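Local coordinates for flavin-dependent monooxygenase, oxygenase subunit HsaA (Rhodococcus sp., PDB 2RFQ), which catalyses the flavin-dependent ortho-hydroxylation of the phenolic ring of 3-HSA, a secosteroid intermediate, during bacterial cholesterol catabolism, at residues L52-Q57 / D106-D111. Sequence-based numbering, arbitrary orientation.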
ATOM      1  N   LEU A  52      12.480  36.951  -3.672  1.00  8.83           N
ATOM      2  CA  LEU A  52      13.465  35.868  -3.665  1.00  8.49           C
ATOM      3  C   LEU A  52      13.971  35.458  -5.056  1.00  8.56           C
ATOM      4  O   LEU A  52      15.182  35.365  -5.242  1.00  8.60           O
ATOM      5  CB  LEU A  52      12.964  34.647  -2.899  1.00  8.96           C
ATOM      6  CG  LEU A  52      13.067  34.772  -1.379  1.00  8.04           C
ATOM      7  CD1 LEU A  52      12.378  33.561  -0.722  1.00  8.37           C
ATOM      8  CD2 LEU A  52      14.511  34.874  -0.913  1.00  9.01           C
ATOM      9  N   LEU A  53      13.064  35.207  -6.004  1.00  7.58           N
ATOM     10  CA  LEU A  53      13.494  34.836  -7.368  1.00  8.43           C
ATOM     11  C   LEU A  53      13.452  36.015  -8.360  1.00  8.51           C
ATOM     12  O   LEU A  53      13.595  35.820  -9.580  1.00  8.78           O
ATOM     13  CB  LEU A  53      12.692  33.647  -7.910  1.00  9.06           C
ATOM     14  CG  LEU A  53      12.832  32.356  -7.085  1.00  8.58           C
ATOM     15  CD1 LEU A  53      11.989  31.276  -7.726  1.00 11.98           C
ATOM     16  CD2 LEU A  53      14.279  31.873  -6.984  1.00 11.00           C
ATOM     17  N   GLN A  54      13.213  37.218  -7.835  1.00  8.61           N
ATOM     18  CA  GLN A  54      13.215  38.430  -8.663  1.00  8.68           C
ATOM     19  C   GLN A  54      14.659  38.855  -8.998  1.00  8.56           C
ATOM     20  O   GLN A  54      15.551  38.669  -8.175  1.00  8.82           O
ATOM     21  CB  GLN A  54      12.480  39.545  -7.925  1.00  9.17           C
ATOM     22  CG  GLN A  54      12.337  40.834  -8.710  1.00 10.60           C
ATOM     23  CD  GLN A  54      11.570  41.880  -7.923  1.00 13.12           C
ATOM     24  OE1 GLN A  54      11.775  42.025  -6.720  1.00 15.02           O
ATOM     25  NE2 GLN A  54      10.694  42.623  -8.597  1.00 12.12           N
ATOM     26  N   PRO A  55      14.897  39.342 -10.230  1.00  9.35           N
ATOM     27  CA  PRO A  55      16.270  39.755 -10.621  1.00  9.26           C
ATOM     28  C   PRO A  55      16.868  40.871  -9.771  1.00 10.46           C
ATOM     29  O   PRO A  55      16.142  41.734  -9.243  1.00 10.97           O
ATOM     30  CB  PRO A  55      16.114  40.177 -12.097  1.00 10.21           C
ATOM     31  CG  PRO A  55      14.926  39.336 -12.579  1.00  9.56           C
ATOM     32  CD  PRO A  55      13.973  39.386 -11.388  1.00  8.96           C
ATOM     33  N   GLU A  56      18.190  40.821  -9.619  1.00 10.14           N
ATOM     34  CA  GLU A  56      18.898  41.865  -8.895  1.00 11.40           C
ATOM     35  C   GLU A  56      18.593  43.271  -9.452  1.00 11.55           C
ATOM     36  O   GLU A  56      18.516  44.241  -8.691  1.00 11.62           O
ATOM     37  CB  GLU A  56      20.393  41.571  -8.920  1.00 12.57           C
ATOM     38  CG  GLU A  56      21.237  42.556  -8.113  1.00 17.32           C
ATOM     39  CD  GLU A  56      21.632  43.782  -8.903  1.00 23.10           C
ATOM     40  OE1 GLU A  56      21.589  43.740 -10.152  1.00 25.14           O
ATOM     41  OE2 GLU A  56      22.004  44.794  -8.263  1.00 28.06           O
ATOM     42  N   GLN A  57      18.396  43.385 -10.769  1.00 10.95           N
ATOM     43  CA  GLN A  57      18.199  44.726 -11.365  1.00 11.01           C
ATOM     44  C   GLN A  57      16.913  45.384 -10.853  1.00 11.15           C
ATOM     45  O   GLN A  57      16.779  46.610 -10.904  1.00 11.32           O
ATOM     46  CB  GLN A  57      18.214  44.685 -12.898  1.00 10.39           C
ATOM     47  CG  GLN A  57      17.047  43.965 -13.532  1.00 10.96           C
ATOM     48  CD  GLN A  57      16.926  44.275 -15.008  1.00 10.95           C
ATOM     49  OE1 GLN A  57      16.893  45.461 -15.414  1.00 12.95           O
ATOM     50  NE2 GLN A  57      16.850  43.227 -15.822  1.00 10.98           N
ATOM     51  N   ASP A 106       7.776  47.291 -18.140  1.00  9.68           N
ATOM     52  CA  ASP A 106       6.320  47.516 -18.080  1.00  9.65           C
ATOM     53  C   ASP A 106       5.727  47.185 -16.718  1.00 10.31           C
ATOM     54  O   ASP A 106       4.901  47.931 -16.194  1.00 10.50           O
ATOM     55  CB  ASP A 106       5.593  46.713 -19.162  1.00  9.33           C
ATOM     56  CG  ASP A 106       5.855  47.225 -20.570  1.00 11.63           C
ATOM     57  OD1 ASP A 106       6.384  48.336 -20.744  1.00 12.09           O
ATOM     58  OD2 ASP A 106       5.510  46.490 -21.510  1.00 11.66           O
ATOM     59  N   VAL A 107       6.167  46.058 -16.159  1.00  9.68           N
ATOM     60  CA  VAL A 107       5.645  45.562 -14.898  1.00  9.68           C
ATOM     61  C   VAL A 107       6.237  46.267 -13.680  1.00  9.82           C
ATOM     62  O   VAL A 107       5.489  46.688 -12.784  1.00  9.80           O
ATOM     63  CB  VAL A 107       5.847  44.032 -14.805  1.00 10.00           C
ATOM     64  CG1 VAL A 107       5.388  43.504 -13.453  1.00 11.51           C
ATOM     65  CG2 VAL A 107       5.083  43.347 -15.971  1.00  9.96           C
ATOM     66  N   TRP A 108       7.564  46.395 -13.664  1.00 10.18           N
ATOM     67  CA  TRP A 108       8.283  46.806 -12.451  1.00 10.81           C
ATOM     68  C   TRP A 108       8.941  48.183 -12.534  1.00 11.27           C
ATOM     69  O   TRP A 108       9.547  48.645 -11.549  1.00 11.56           O
ATOM     70  CB  TRP A 108       9.360  45.770 -12.102  1.00 10.57           C
ATOM     71  CG  TRP A 108       8.825  44.460 -11.547  1.00 11.27           C
ATOM     72  CD1 TRP A 108       7.766  44.294 -10.682  1.00 11.45           C
ATOM     73  CD2 TRP A 108       9.363  43.154 -11.779  1.00 11.27           C
ATOM     74  NE1 TRP A 108       7.594  42.948 -10.391  1.00 10.93           N
ATOM     75  CE2 TRP A 108       8.561  42.230 -11.048  1.00 10.84           C
ATOM     76  CE3 TRP A 108      10.430  42.667 -12.552  1.00  9.83           C
ATOM     77  CZ2 TRP A 108       8.813  40.850 -11.053  1.00 10.85           C
ATOM     78  CZ3 TRP A 108      10.684  41.294 -12.555  1.00 10.78           C
ATOM     79  CH2 TRP A 108       9.876  40.398 -11.808  1.00 10.83           C
ATOM     80  N   GLY A 109       8.824  48.839 -13.685  1.00 12.26           N
ATOM     81  CA  GLY A 109       9.508  50.107 -13.904  1.00 11.99           C
ATOM     82  C   GLY A 109       9.204  51.189 -12.882  1.00 12.80           C
ATOM     83  O   GLY A 109      10.050  52.062 -12.651  1.00 13.38           O
ATOM     84  N   ASN A 110       8.014  51.158 -12.280  1.00 12.58           N
ATOM     85  CA  ASN A 110       7.628  52.185 -11.301  1.00 13.33           C
ATOM     86  C   ASN A 110       7.488  51.646  -9.885  1.00 13.29           C
ATOM     87  O   ASN A 110       7.484  52.410  -8.914  1.00 13.17           O
ATOM     88  CB  ASN A 110       6.323  52.871 -11.718  1.00 14.45           C
ATOM     89  CG  ASN A 110       6.491  53.775 -12.946  1.00 18.01           C
ATOM     90  OD1 ASN A 110       5.669  53.738 -13.874  1.00 24.69           O
ATOM     91  ND2 ASN A 110       7.549  54.572 -12.961  1.00 19.66           N
ATOM     92  N   ASP A 111       7.403  50.322  -9.775  1.00 11.98           N
ATOM     93  CA  ASP A 111       7.093  49.671  -8.508  1.00 12.35           C
ATOM     94  C   ASP A 111       7.566  48.224  -8.602  1.00 11.32           C
ATOM     95  O   ASP A 111       6.930  47.383  -9.246  1.00 11.45           O
ATOM     96  CB  ASP A 111       5.574  49.758  -8.243  1.00 12.84           C
ATOM     97  CG  ASP A 111       5.142  49.108  -6.928  1.00 14.80           C
ATOM     98  OD1 ASP A 111       5.959  48.426  -6.267  1.00 13.97           O
ATOM     99  OD2 ASP A 111       3.954  49.288  -6.567  1.00 15.04           O
TER
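The amide of Gln54 stands over one face of the Trp108 indole, a compact example of an amide used against an aromatic face. Val107, in helix 101-108, sets CG1 3.7 Å above the opposite face of the Trp108 ring, displaced toward the rim. Trp108 itself carries the contact, its indole reaching toward the 52-57 loop. Gln54 brings NE2 to 3.3 Å from Trp108 CE2, lying over the centre of the indole; the amide stands steeply on the ring, the two planes 70° apart. Extended throughout, with CG anti to the backbone N (chi1 -176°), Gln54 reaches across, and Gln54 CG makes a CH-pi contact 4.2 Å from the centroid of the Trp108 six-membered ring. Pro55 meets the benzo end obliquely, CD lying 4.0 Å from Trp108 CZ3. Asn93 and Leu96 of helix 80-96 also touch the indole. The polar groups have other mates: Trp108 NE1 bonds to Val114 O, and Gln54 NE2 to Thr112 O, which together help fix the indole and the amide in place. A leucine at Trp108 would probably leave the Gln54 amide without its aromatic floor and Val114 O without the indole N-H. Past the tryptophan, the chain turns through Gly109 and Asn110, and Asp111 N returns a weak bond to Trp108 O. The buried cluster thus joins the loop between helices 38-47 and 65-76 to Trp108 of helix 101-108, within the helical N-terminal domain of the acyl-CoA dehydrogenase fold.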